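PDB 2R31: ATP12 ATPase from Paracoccus denitrificans, which probably acts as a chaperone in assembly of the F1 sector of ATP synthase. Local coordinates for residues 42-47 and 162-167; 110-115 and 199-204; 133-138 and 152-157; 170-175 and 184-189; 191-196 and 229-234. All blocks are in the same frame, centred on the assembly; numbering follows the deposited sequence.

Contact 1: residues 42-47 and 162-167; sequences LRLPTE and DPFGLT
P45 sets its CD over the phenyl ring of F164, 3.5 Å from the ring centroid and only 11° off the normal, which is a true CH-pi contact. Proline suits the place: its CD is bonded to the amide nitrogen, which makes the C-H a fair donor to an aromatic face. CG follows at 3.8 Å from F164 CG. With its CG anti to the carbonyl carbon (chi1 -83°), F164 reaches from the first turn of helix 163-174 to the loop before helix 47-58. R43 O lies 3.6 Å from F164 CZ at the far end of the ring, and L44 CD2 approaches F164 CE2 obliquely at 4.0 Å, on the buried side, where L44 also packs on helices 47-58 and 70-82. P45, though tightly set on the ring, is itself exposed to solvent, and the looser R43 chain leads away, its NH1 bonding L42 O. With an alanine replacing F164, P45 would probably lose its aromatic face and a gap would open beside L44. Dispersion and CH-pi attraction thus join loop to helix, fixed by shape rather than charge.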
# COMPACT_ATOMS: atom_id res chain seq x y z
N LEU A 42 13.72 0.80 16.25
CA LEU A 42 12.41 0.46 15.80
C LEU A 42 11.45 1.04 16.84
O LEU A 42 11.35 0.54 17.97
CB LEU A 42 12.17 -1.04 15.64
CG LEU A 42 10.80 -1.41 15.09
CD1 LEU A 42 10.68 -1.07 13.61
CD2 LEU A 42 10.47 -2.90 15.30
N ARG A 43 10.74 2.10 16.51
CA ARG A 43 9.75 2.74 17.36
C ARG A 43 8.46 2.85 16.55
O ARG A 43 8.48 3.28 15.40
CB ARG A 43 10.19 4.10 17.87
CG ARG A 43 11.36 4.02 18.82
CD ARG A 43 11.07 3.37 20.17
NE ARG A 43 12.27 3.38 21.01
CZ ARG A 43 13.25 2.47 20.94
NH1 ARG A 43 13.21 1.45 20.11
NH2 ARG A 43 14.32 2.58 21.72
N LEU A 44 7.34 2.44 17.15
CA LEU A 44 6.07 2.29 16.44
C LEU A 44 5.00 3.23 16.98
O LEU A 44 4.99 3.53 18.18
CB LEU A 44 5.60 0.84 16.60
CG LEU A 44 6.67 -0.20 16.23
CD1 LEU A 44 6.16 -1.55 16.68
CD2 LEU A 44 6.99 -0.17 14.75
N PRO A 45 4.08 3.66 16.14
CA PRO A 45 3.13 4.71 16.57
C PRO A 45 2.01 4.23 17.45
O PRO A 45 1.37 5.07 18.10
CB PRO A 45 2.58 5.26 15.25
CG PRO A 45 2.73 4.11 14.30
CD PRO A 45 4.03 3.49 14.68
N THR A 46 1.69 2.94 17.46
CA THR A 46 0.52 2.41 18.16
C THR A 46 0.87 1.14 18.90
O THR A 46 1.69 0.33 18.48
CB THR A 46 -0.68 2.14 17.22
OG1 THR A 46 -0.24 1.08 16.33
CG2 THR A 46 -1.07 3.35 16.40
N GLU A 47 0.10 0.91 19.98
CA GLU A 47 0.14 -0.34 20.71
C GLU A 47 -0.29 -1.48 19.78
O GLU A 47 0.29 -2.57 19.82
CB GLU A 47 -0.75 -0.29 21.95
CG GLU A 47 -0.58 -1.53 22.82
CD GLU A 47 -1.69 -1.78 23.82
OE1 GLU A 47 -2.78 -1.14 23.66
OE2 GLU A 47 -1.54 -2.60 24.72
N ASP A 162 0.31 10.76 8.25
CA ASP A 162 1.44 10.53 9.10
C ASP A 162 2.41 9.56 8.39
O ASP A 162 2.11 8.98 7.37
CB ASP A 162 1.03 10.03 10.48
CG ASP A 162 0.16 8.78 10.57
OD1 ASP A 162 0.15 8.03 9.61
OD2 ASP A 162 -0.50 8.59 11.62
N PRO A 163 3.66 9.44 8.85
CA PRO A 163 4.64 8.65 8.11
C PRO A 163 4.34 7.17 7.97
O PRO A 163 4.58 6.58 6.88
CB PRO A 163 5.96 8.86 8.93
CG PRO A 163 5.71 10.22 9.50
CD PRO A 163 4.26 10.25 9.95
N PHE A 164 3.79 6.52 9.00
CA PHE A 164 3.45 5.12 8.86
C PHE A 164 2.23 4.97 7.95
O PHE A 164 2.15 3.98 7.19
CB PHE A 164 3.22 4.47 10.24
CG PHE A 164 4.50 4.04 10.94
CD1 PHE A 164 5.50 4.94 11.26
CD2 PHE A 164 4.71 2.72 11.25
CE1 PHE A 164 6.66 4.54 11.87
CE2 PHE A 164 5.86 2.29 11.87
CZ PHE A 164 6.83 3.20 12.17
N GLY A 165 1.31 5.91 7.97
CA GLY A 165 0.19 5.89 7.07
C GLY A 165 0.61 6.07 5.61
O GLY A 165 0.08 5.39 4.71
N LEU A 166 1.57 6.96 5.37
CA LEU A 166 2.10 7.13 4.02
C LEU A 166 2.77 5.86 3.52
O LEU A 166 2.66 5.49 2.36
CB LEU A 166 3.10 8.32 4.03
CG LEU A 166 3.59 8.75 2.65
CD1 LEU A 166 2.48 9.34 1.81
CD2 LEU A 166 4.74 9.76 2.77
N THR A 167 3.48 5.17 4.45
CA THR A 167 4.11 3.89 4.12
C THR A 167 3.06 2.89 3.67
O THR A 167 3.25 2.21 2.67
CB THR A 167 4.89 3.37 5.33
OG1 THR A 167 5.91 4.32 5.68
CG2 THR A 167 5.58 2.05 4.99

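Contact 2: residues 110-115 and 199-204; sequences EALVRA and SRIDEE
D202 OD1 accepts a hydrogen bond from Q116 NE2 of helix 110-130 and also meets L112 CD1 at 3.6 Å, so one carboxylate oxygen serves a polar partner while lying against a methyl. The carboxylate comes near L112 because CG stands beside the backbone N (chi1 -65°). Being in the first turn of helix 201-210, its negative charge is likely to be eased by the helix start. The apolar work falls to I201. Its CG2 branch lies against both A115 CB, 4.0 Å away, and L112 CD1, at 4.1 Å, while its CD1 end reaches 3.7 Å from A115 O. Alanine suits this spot because the backbones run close, with the CA atoms of A115 and I201 7.2 Å apart. W120, further along helix 110-130, extends the apolar surface under I201, and F205 adds to it at L112. Away from the interface R200, the N-cap residue, gives NE to E203 OE1 at 2.8 Å and has a second acidic partner in E217. Small and branched apolar groups therefore bring the two helices together, and the D202 carboxylate adds a polar tie to Q116 of the facing helix.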
# COMPACT_ATOMS: atom_id res chain seq x y z
N GLU A 110 -15.91 -1.47 -27.55
CA GLU A 110 -16.98 -0.79 -26.84
C GLU A 110 -17.27 -1.46 -25.51
O GLU A 110 -17.49 -0.80 -24.50
CB GLU A 110 -18.23 -0.69 -27.69
CG GLU A 110 -18.04 0.27 -28.88
CD GLU A 110 -19.19 0.58 -29.75
OE1 GLU A 110 -19.03 1.36 -30.73
OE2 GLU A 110 -20.27 0.07 -29.43
N ALA A 111 -17.27 -2.81 -25.48
CA ALA A 111 -17.61 -3.50 -24.29
C ALA A 111 -16.58 -3.21 -23.17
O ALA A 111 -16.90 -3.18 -21.98
CB ALA A 111 -17.65 -5.02 -24.55
N LEU A 112 -15.31 -3.02 -23.51
CA LEU A 112 -14.30 -2.68 -22.53
C LEU A 112 -14.48 -1.25 -22.00
O LEU A 112 -14.35 -0.99 -20.80
CB LEU A 112 -12.89 -2.88 -23.10
CG LEU A 112 -11.76 -2.48 -22.15
CD1 LEU A 112 -11.80 -3.23 -20.80
CD2 LEU A 112 -10.44 -2.77 -22.87
N VAL A 113 -14.79 -0.32 -22.92
CA VAL A 113 -15.12 1.05 -22.50
C VAL A 113 -16.20 1.07 -21.45
O VAL A 113 -16.10 1.74 -20.40
CB VAL A 113 -15.50 1.90 -23.72
CG1 VAL A 113 -15.99 3.27 -23.29
CG2 VAL A 113 -14.33 1.99 -24.68
N ARG A 114 -17.26 0.27 -21.67
CA ARG A 114 -18.37 0.19 -20.73
C ARG A 114 -17.96 -0.48 -19.42
O ARG A 114 -18.38 -0.05 -18.33
CB ARG A 114 -19.60 -0.48 -21.34
CG ARG A 114 -20.14 0.37 -22.48
CD ARG A 114 -21.53 -0.09 -22.89
NE ARG A 114 -22.02 0.67 -24.04
CZ ARG A 114 -21.96 0.26 -25.28
NH1 ARG A 114 -21.49 -0.94 -25.56
NH2 ARG A 114 -22.40 1.06 -26.23
N ALA A 115 -17.17 -1.54 -19.47
CA ALA A 115 -16.71 -2.23 -18.26
C ALA A 115 -15.89 -1.31 -17.37
O ALA A 115 -16.01 -1.28 -16.16
CB ALA A 115 -15.92 -3.48 -18.58
N SER A 199 -8.64 -2.73 -10.41
CA SER A 199 -7.42 -2.41 -11.13
C SER A 199 -7.18 -3.34 -12.32
O SER A 199 -6.42 -3.01 -13.20
CB SER A 199 -6.21 -2.43 -10.24
OG SER A 199 -5.78 -3.76 -9.92
N ARG A 200 -7.81 -4.51 -12.29
CA ARG A 200 -7.61 -5.59 -13.27
C ARG A 200 -8.65 -5.64 -14.37
O ARG A 200 -8.67 -6.62 -15.11
CB ARG A 200 -7.55 -6.95 -12.58
CG ARG A 200 -6.44 -7.15 -11.64
CD ARG A 200 -6.39 -8.60 -11.26
NE ARG A 200 -5.98 -9.42 -12.35
CZ ARG A 200 -6.00 -10.60 -12.84
NH1 ARG A 200 -6.69 -11.57 -12.22
NH2 ARG A 200 -5.43 -11.05 -13.97
N ILE A 201 -9.50 -4.63 -14.52
CA ILE A 201 -10.58 -4.76 -15.50
C ILE A 201 -10.06 -5.06 -16.88
O ILE A 201 -10.64 -5.93 -17.57
CB ILE A 201 -11.51 -3.49 -15.46
CG1 ILE A 201 -12.36 -3.52 -14.20
CG2 ILE A 201 -12.33 -3.36 -16.71
CD1 ILE A 201 -13.19 -2.27 -13.93
N ASP A 202 -8.99 -4.44 -17.39
CA ASP A 202 -8.47 -4.72 -18.73
C ASP A 202 -7.96 -6.16 -18.88
O ASP A 202 -8.28 -6.85 -19.86
CB ASP A 202 -7.36 -3.79 -19.16
CG ASP A 202 -7.78 -2.36 -19.33
OD1 ASP A 202 -8.92 -2.09 -18.94
OD2 ASP A 202 -6.94 -1.56 -19.82
N GLU A 203 -7.14 -6.55 -17.90
CA GLU A 203 -6.59 -7.92 -18.00
C GLU A 203 -7.70 -8.95 -17.90
O GLU A 203 -7.63 -9.96 -18.58
CB GLU A 203 -5.51 -8.09 -16.95
CG GLU A 203 -5.06 -9.48 -16.58
CD GLU A 203 -4.06 -9.40 -15.44
OE1 GLU A 203 -4.19 -8.79 -14.35
OE2 GLU A 203 -3.00 -10.01 -15.73
N GLU A 204 -8.69 -8.74 -17.05
CA GLU A 204 -9.74 -9.75 -16.99
C GLU A 204 -10.60 -9.73 -18.24
O GLU A 204 -11.03 -10.81 -18.69
CB GLU A 204 -10.55 -9.60 -15.72
CG GLU A 204 -9.56 -9.79 -14.55
CD GLU A 204 -10.29 -10.32 -13.36
OE1 GLU A 204 -10.38 -11.55 -13.38
OE2 GLU A 204 -10.66 -9.50 -12.52

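Contact 3: residues 133-138 and 152-157; sequences APLRIT and LKLRAE
This is a buried, wholly apolar contact in which A133 and L135, on the extended connection from helix 110-130 to strand 138-139, receive the forked side chain of L154 from helix 148-159. Each methyl of the fork has its own partner. L154 CD2 lies 3.7 Å from A133 CB, and L154 CD1 meets L135 CD2 at 3.9 Å. The fork can serve both because L154 CG stands anti to the carbonyl carbon (chi1 -71°), which sends its branches out from the helix toward the connection. Chain and helix come close here, the CA atoms of A133 and K153 being 6.3 Å apart, and a small residue such as alanine fits so near a helix. L135 instead needs its length: it leaves the backbone at an angle to the helix, and only the end of the side chain closes in. Between them P134 directs its CB away from the helix and is exposed, and a proline suits an extended chain. L179, I180 and L183 of helix 179-186 also pack on L154, while V150 lies against A133 and L135. With only aliphatic carbons meeting across the contact, its hold rests on burial and close fit, and the hydrophobic effect is probably its main source of stability.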
# COMPACT_ATOMS: atom_id res chain seq x y z
N ALA A 133 -11.87 16.43 -5.56
CA ALA A 133 -10.80 16.18 -6.52
C ALA A 133 -11.31 15.46 -7.75
O ALA A 133 -11.05 14.28 -7.97
CB ALA A 133 -9.68 15.41 -5.85
N PRO A 134 -12.10 16.17 -8.57
CA PRO A 134 -12.65 15.58 -9.81
C PRO A 134 -11.57 15.39 -10.85
O PRO A 134 -11.02 16.35 -11.46
CB PRO A 134 -13.72 16.62 -10.27
CG PRO A 134 -13.22 17.91 -9.72
CD PRO A 134 -12.64 17.53 -8.38
N LEU A 135 -11.27 14.13 -11.18
CA LEU A 135 -10.32 13.86 -12.25
C LEU A 135 -11.03 13.85 -13.60
O LEU A 135 -12.15 13.43 -13.72
CB LEU A 135 -9.68 12.49 -12.11
CG LEU A 135 -8.70 12.32 -10.97
CD1 LEU A 135 -8.11 10.92 -10.99
CD2 LEU A 135 -7.56 13.37 -11.06
N ARG A 136 -10.27 14.29 -14.59
CA ARG A 136 -10.67 14.17 -15.98
C ARG A 136 -10.25 12.80 -16.48
O ARG A 136 -9.19 12.28 -16.07
CB ARG A 136 -10.02 15.29 -16.77
CG ARG A 136 -10.43 16.72 -16.34
CD ARG A 136 -9.58 17.76 -17.04
NE ARG A 136 -9.97 19.11 -16.61
CZ ARG A 136 -9.16 20.16 -16.75
NH1 ARG A 136 -7.94 19.98 -17.29
NH2 ARG A 136 -9.56 21.36 -16.35
N ILE A 137 -11.09 12.24 -17.34
CA ILE A 137 -10.79 10.95 -18.00
C ILE A 137 -10.55 11.17 -19.49
O ILE A 137 -10.90 12.19 -20.06
CB ILE A 137 -11.84 9.87 -17.72
CG1 ILE A 137 -13.08 10.12 -18.59
CG2 ILE A 137 -12.11 9.76 -16.21
CD1 ILE A 137 -14.14 9.04 -18.55
N THR A 138 -9.91 10.21 -20.11
CA THR A 138 -9.73 10.20 -21.54
C THR A 138 -9.71 8.79 -22.01
O THR A 138 -9.69 7.85 -21.20
CB THR A 138 -8.42 10.97 -21.92
OG1 THR A 138 -8.49 11.17 -23.34
CG2 THR A 138 -7.15 10.26 -21.47
N LEU A 152 -3.25 19.85 -6.93
CA LEU A 152 -2.96 20.42 -5.63
C LEU A 152 -3.71 19.66 -4.53
O LEU A 152 -3.16 19.23 -3.50
CB LEU A 152 -3.29 21.92 -5.59
CG LEU A 152 -3.17 22.75 -4.33
CD1 LEU A 152 -3.20 24.24 -4.67
CD2 LEU A 152 -4.31 22.50 -3.33
N LYS A 153 -5.02 19.53 -4.70
CA LYS A 153 -5.83 18.89 -3.67
C LYS A 153 -5.34 17.50 -3.38
O LYS A 153 -5.30 17.06 -2.21
CB LYS A 153 -7.29 18.89 -4.06
CG LYS A 153 -7.89 20.33 -3.99
CD LYS A 153 -9.34 20.45 -3.73
CE LYS A 153 -9.71 21.90 -3.54
NZ LYS A 153 -10.89 22.48 -4.26
N LEU A 154 -4.97 16.75 -4.42
CA LEU A 154 -4.51 15.37 -4.22
C LEU A 154 -3.13 15.35 -3.56
O LEU A 154 -2.88 14.50 -2.69
CB LEU A 154 -4.55 14.64 -5.55
CG LEU A 154 -5.96 14.33 -6.06
CD1 LEU A 154 -5.95 13.86 -7.49
CD2 LEU A 154 -6.70 13.33 -5.16
N ARG A 155 -2.24 16.27 -3.92
CA ARG A 155 -0.97 16.44 -3.21
C ARG A 155 -1.21 16.68 -1.74
O ARG A 155 -0.54 16.09 -0.86
CB ARG A 155 -0.13 17.60 -3.76
CG ARG A 155 0.74 17.30 -4.96
CD ARG A 155 2.02 16.52 -4.59
NE ARG A 155 2.94 16.50 -5.73
CZ ARG A 155 3.77 17.49 -6.03
NH1 ARG A 155 4.53 17.36 -7.12
NH2 ARG A 155 3.87 18.58 -5.30
N ALA A 156 -2.14 17.59 -1.43
CA ALA A 156 -2.37 17.97 -0.04
C ALA A 156 -2.94 16.80 0.74
O ALA A 156 -2.58 16.61 1.92
CB ALA A 156 -3.30 19.18 0.03
N GLU A 157 -3.81 16.02 0.15
CA GLU A 157 -4.39 14.86 0.81
C GLU A 157 -3.29 13.90 1.22
O GLU A 157 -3.25 13.41 2.36
CB GLU A 157 -5.42 14.19 -0.11
CG GLU A 157 -6.13 13.06 0.57
CD GLU A 157 -7.16 13.49 1.60
OE1 GLU A 157 -7.56 14.65 1.64
OE2 GLU A 157 -7.56 12.61 2.41

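Contact 4: residues 170-175 and 184-189; sequences HDLVTL and AVIRGR
Two consecutive helices, 163-174 and 179-186, meet in the buried centre of the helical part of the protein, and L172 makes the junction. Its CD1 methyl is shared between two beta-branched neighbours, 3.9 Å from V185 CG1 and 3.9 Å from I186 CG2. The L172 and V185 side chains lie at about a right angle to each other. I186 holds its CG1 between the backbone N and the carbonyl carbon (chi1 66°), an uncommon choice in a helix, and so CG2 is the branch that faces the leucine. Just beyond, helix 179-186 ends in a Schellman motif: R189 N bonds A184 O at 2.8 Å and G188 N bonds V185 O at 3.1 Å. Glycine suits G188, whose phi is positive. On another flank of helix 163-174 the H170 ring is steadied by its ND1, which gives D171 OD1 a bond of 2.9 Å nearly in the ring plane, and by T174 CG2 lying over one face. Around the junction, S230 and W234 of helix 214-236 touch L172 and I186 in turn, helix 110-130 packs on A184, helix 86-95 reaches V173, and R187 makes a salt bridge to E157 of helix 148-159.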
# COMPACT_ATOMS: atom_id res chain seq x y z
N HIS A 170 1.63 3.61 0.15
CA HIS A 170 2.54 3.47 -0.97
C HIS A 170 2.14 2.37 -1.93
O HIS A 170 1.90 2.66 -3.13
CB HIS A 170 3.97 3.29 -0.42
CG HIS A 170 5.01 3.25 -1.48
ND1 HIS A 170 5.23 2.14 -2.25
CD2 HIS A 170 5.87 4.15 -1.93
CE1 HIS A 170 6.24 2.44 -3.13
NE2 HIS A 170 6.67 3.68 -2.96
N ASP A 171 2.12 1.12 -1.49
CA ASP A 171 1.85 0.01 -2.44
C ASP A 171 0.41 -0.03 -2.91
O ASP A 171 0.09 -0.54 -3.98
CB ASP A 171 2.25 -1.32 -1.84
CG ASP A 171 3.73 -1.53 -1.69
OD1 ASP A 171 4.53 -0.66 -2.09
OD2 ASP A 171 4.05 -2.63 -1.17
N LEU A 172 -0.52 0.51 -2.09
CA LEU A 172 -1.92 0.64 -2.50
C LEU A 172 -2.09 1.58 -3.68
O LEU A 172 -3.09 1.49 -4.39
CB LEU A 172 -2.77 1.07 -1.30
CG LEU A 172 -2.87 0.05 -0.19
CD1 LEU A 172 -3.48 0.71 1.06
CD2 LEU A 172 -3.62 -1.19 -0.57
N VAL A 173 -1.12 2.46 -3.91
CA VAL A 173 -1.07 3.32 -5.07
C VAL A 173 -0.23 2.71 -6.19
O VAL A 173 -0.65 2.61 -7.33
CB VAL A 173 -0.51 4.73 -4.71
CG1 VAL A 173 -0.29 5.59 -5.94
CG2 VAL A 173 -1.46 5.40 -3.72
N THR A 174 1.02 2.33 -5.86
CA THR A 174 1.96 1.96 -6.93
C THR A 174 1.65 0.65 -7.56
O THR A 174 1.91 0.48 -8.79
CB THR A 174 3.43 2.02 -6.43
OG1 THR A 174 3.56 1.05 -5.39
CG2 THR A 174 3.80 3.37 -5.90
N LEU A 175 1.15 -0.33 -6.84
CA LEU A 175 0.95 -1.63 -7.46
C LEU A 175 -0.21 -1.57 -8.45
O LEU A 175 -0.04 -1.97 -9.63
CB LEU A 175 0.90 -2.74 -6.40
CG LEU A 175 2.08 -2.76 -5.40
CD1 LEU A 175 1.89 -3.89 -4.39
CD2 LEU A 175 3.45 -2.86 -6.08
N ALA A 184 -8.94 5.50 -1.81
CA ALA A 184 -10.23 4.90 -1.49
C ALA A 184 -10.08 3.79 -0.48
O ALA A 184 -11.00 3.59 0.35
CB ALA A 184 -10.89 4.41 -2.77
N VAL A 185 -8.97 3.06 -0.48
CA VAL A 185 -8.75 2.02 0.53
C VAL A 185 -8.51 2.70 1.89
O VAL A 185 -9.15 2.38 2.89
CB VAL A 185 -7.62 1.07 0.15
CG1 VAL A 185 -7.30 0.14 1.33
CG2 VAL A 185 -7.98 0.29 -1.10
N ILE A 186 -7.55 3.62 1.98
CA ILE A 186 -7.21 4.16 3.30
C ILE A 186 -8.35 5.02 3.86
O ILE A 186 -8.46 5.14 5.09
CB ILE A 186 -5.86 4.91 3.30
CG1 ILE A 186 -5.83 6.16 2.48
CG2 ILE A 186 -4.72 3.94 2.94
CD1 ILE A 186 -4.73 7.15 2.88
N ARG A 187 -9.19 5.59 3.00
CA ARG A 187 -10.34 6.42 3.44
C ARG A 187 -11.61 5.59 3.61
O ARG A 187 -12.65 6.19 3.96
CB ARG A 187 -10.53 7.62 2.53
CG ARG A 187 -9.35 8.57 2.48
CD ARG A 187 -8.74 8.94 3.81
NE ARG A 187 -7.79 10.03 3.75
CZ ARG A 187 -6.97 10.33 4.74
NH1 ARG A 187 -6.20 11.42 4.62
NH2 ARG A 187 -6.89 9.58 5.84
N GLY A 188 -11.57 4.30 3.41
CA GLY A 188 -12.69 3.44 3.73
C GLY A 188 -13.80 3.35 2.72
O GLY A 188 -14.82 2.76 3.04
N ARG A 189 -13.57 3.81 1.51
CA ARG A 189 -14.56 3.71 0.44
C ARG A 189 -14.61 2.31 -0.17
O ARG A 189 -15.71 1.87 -0.58
CB ARG A 189 -14.31 4.79 -0.58
CG ARG A 189 -15.17 4.73 -1.85
CD ARG A 189 -16.64 4.82 -1.60
NE ARG A 189 -17.42 4.77 -2.82
CZ ARG A 189 -17.66 3.66 -3.53
NH1 ARG A 189 -17.20 2.52 -3.08
NH2 ARG A 189 -18.36 3.73 -4.67

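Contact 5: residues 191-196 and 229-234; sequences DAPTAH and DSERFW
The start of helix 192-199 is capped by its own N-cap residue D191, and its A192 N-H gives a further hydrogen bond to E231 of helix 214-236. E231 OE2 accepts from A192 N at 2.8 Å, with an N-H...O angle of 154°, and the donor comes in from above the carboxylate plane. Its CG anti to the backbone N (chi1 175°) and an extended chain beyond carry the carboxylate straight out to the helix end. There the group also lies against the alanine methyl, with E231 OE1 3.4 Å from A192 CB; the small methyl of alanine suits a place where the CA atoms of A192 and E231 are 6.5 Å apart. D191 takes care of the next N-H: its OD1 accepts from T194 N at 2.9 Å and from T194 OG1 at 2.7 Å, the two donors coming from opposite faces. Proline suits P193, since a first-turn residue needs no N-H. Two carboxylates near one helix start, with D191 OD2 and E231 OE2 5.3 Å apart, would probably be stabilised by the helix dipole. A lysine in place of E231 offers no acceptor, and A192 N would probably be left without its mate beside an unfavourable positive charge. Helix 179-186 covers the junction, V185 touching both A195 and E231, while S230 and F233 turn to helices 163-174 and 70-82.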
# COMPACT_ATOMS: atom_id res chain seq x y z
N ASP A 191 -12.31 -1.77 0.05
CA ASP A 191 -11.23 -2.53 0.66
C ASP A 191 -10.20 -2.91 -0.42
O ASP A 191 -10.36 -2.68 -1.61
CB ASP A 191 -11.80 -3.74 1.41
CG ASP A 191 -12.48 -4.75 0.56
OD1 ASP A 191 -12.43 -4.70 -0.68
OD2 ASP A 191 -13.10 -5.68 1.18
N ALA A 192 -9.09 -3.48 0.07
CA ALA A 192 -8.00 -3.82 -0.85
C ALA A 192 -8.41 -4.88 -1.87
O ALA A 192 -8.01 -4.74 -3.04
CB ALA A 192 -6.75 -4.23 -0.07
N PRO A 193 -9.15 -5.92 -1.54
CA PRO A 193 -9.57 -6.88 -2.58
C PRO A 193 -10.39 -6.22 -3.68
O PRO A 193 -10.28 -6.55 -4.87
CB PRO A 193 -10.33 -7.95 -1.79
CG PRO A 193 -9.78 -7.87 -0.41
CD PRO A 193 -9.45 -6.43 -0.19
N THR A 194 -11.26 -5.26 -3.31
CA THR A 194 -12.04 -4.53 -4.29
C THR A 194 -11.16 -3.64 -5.16
O THR A 194 -11.30 -3.61 -6.40
CB THR A 194 -13.15 -3.73 -3.60
OG1 THR A 194 -13.99 -4.63 -2.88
CG2 THR A 194 -13.96 -2.91 -4.57
N ALA A 195 -10.22 -2.92 -4.55
CA ALA A 195 -9.30 -2.11 -5.30
C ALA A 195 -8.50 -2.96 -6.33
O ALA A 195 -8.31 -2.60 -7.47
CB ALA A 195 -8.30 -1.42 -4.39
N HIS A 196 -8.05 -4.14 -5.85
CA HIS A 196 -7.31 -5.06 -6.73
C HIS A 196 -8.16 -5.48 -7.93
O HIS A 196 -7.73 -5.39 -9.10
CB HIS A 196 -6.86 -6.26 -5.90
CG HIS A 196 -6.16 -7.29 -6.71
ND1 HIS A 196 -4.94 -7.10 -7.28
CD2 HIS A 196 -6.63 -8.54 -7.01
CE1 HIS A 196 -4.63 -8.26 -7.91
NE2 HIS A 196 -5.61 -9.11 -7.76
N ASP A 229 -1.59 -6.72 2.83
CA ASP A 229 -0.58 -6.40 3.86
C ASP A 229 -0.50 -4.90 4.07
O ASP A 229 -0.40 -4.45 5.21
CB ASP A 229 0.76 -6.99 3.46
CG ASP A 229 0.92 -8.49 3.69
OD1 ASP A 229 0.17 -9.06 4.53
OD2 ASP A 229 1.81 -9.09 3.03
N SER A 230 -0.54 -4.10 3.00
CA SER A 230 -0.53 -2.65 3.18
C SER A 230 -1.75 -2.13 3.88
O SER A 230 -1.67 -1.24 4.74
CB SER A 230 -0.34 -1.97 1.81
OG SER A 230 0.91 -2.19 1.24
N GLU A 231 -2.92 -2.66 3.52
CA GLU A 231 -4.17 -2.30 4.18
C GLU A 231 -4.13 -2.62 5.66
O GLU A 231 -4.57 -1.83 6.51
CB GLU A 231 -5.31 -3.03 3.46
CG GLU A 231 -6.67 -2.89 4.07
CD GLU A 231 -7.67 -3.76 3.28
OE1 GLU A 231 -7.44 -5.01 3.15
OE2 GLU A 231 -8.66 -3.25 2.79
N ARG A 232 -3.60 -3.80 6.00
CA ARG A 232 -3.47 -4.19 7.43
C ARG A 232 -2.58 -3.19 8.17
O ARG A 232 -2.87 -2.80 9.29
CB ARG A 232 -2.91 -5.62 7.48
CG ARG A 232 -2.69 -6.15 8.87
CD ARG A 232 -3.94 -6.22 9.71
NE ARG A 232 -3.70 -7.06 10.88
CZ ARG A 232 -4.48 -7.07 11.94
NH1 ARG A 232 -5.57 -6.31 12.00
NH2 ARG A 232 -4.17 -7.87 12.96
N PHE A 233 -1.44 -2.81 7.56
CA PHE A 233 -0.54 -1.86 8.17
C PHE A 233 -1.24 -0.52 8.37
O PHE A 233 -1.04 0.13 9.42
CB PHE A 233 0.72 -1.74 7.29
CG PHE A 233 1.89 -1.07 7.95
CD1 PHE A 233 2.59 -1.72 8.94
CD2 PHE A 233 2.34 0.19 7.62
CE1 PHE A 233 3.71 -1.20 9.54
CE2 PHE A 233 3.49 0.73 8.20
CZ PHE A 233 4.15 0.02 9.13
N TRP A 234 -2.04 -0.07 7.42
CA TRP A 234 -2.84 1.15 7.56
C TRP A 234 -3.70 1.06 8.82
O TRP A 234 -3.68 1.94 9.70
CB TRP A 234 -3.74 1.39 6.31
CG TRP A 234 -4.66 2.53 6.61
CD1 TRP A 234 -5.95 2.43 7.05
CD2 TRP A 234 -4.36 3.92 6.55
NE1 TRP A 234 -6.46 3.68 7.28
CE2 TRP A 234 -5.52 4.61 6.98
CE3 TRP A 234 -3.26 4.68 6.18
CZ2 TRP A 234 -5.58 6.00 7.05
CZ3 TRP A 234 -3.30 6.04 6.24
CH2 TRP A 234 -4.46 6.70 6.67

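How the contacts relate
Contacts 3 and 4 are buried and purely apolar across their interfaces; contacts 1, 2 and 5 are partly buried. Contacts 4 and 5 lie near the middle of the chain, their centres about 7 Å apart, and touch through L172 and S230. Contact 1 shares helix 163-174 with contact 4 and meets contact 5 where F164 CD2 lies 3.5 Å from F233 CZ. Contact 3 is tied to contact 4 by the salt bridge of E157 OE2 with R187 NH1, 2.9 Å. Contacts 1 and 2 lie on opposite sides of the chain's centre, their own centres about 36 Å apart. Among the five, contact 5 alone is joined by a hydrogen bond between its segments, at a helix start.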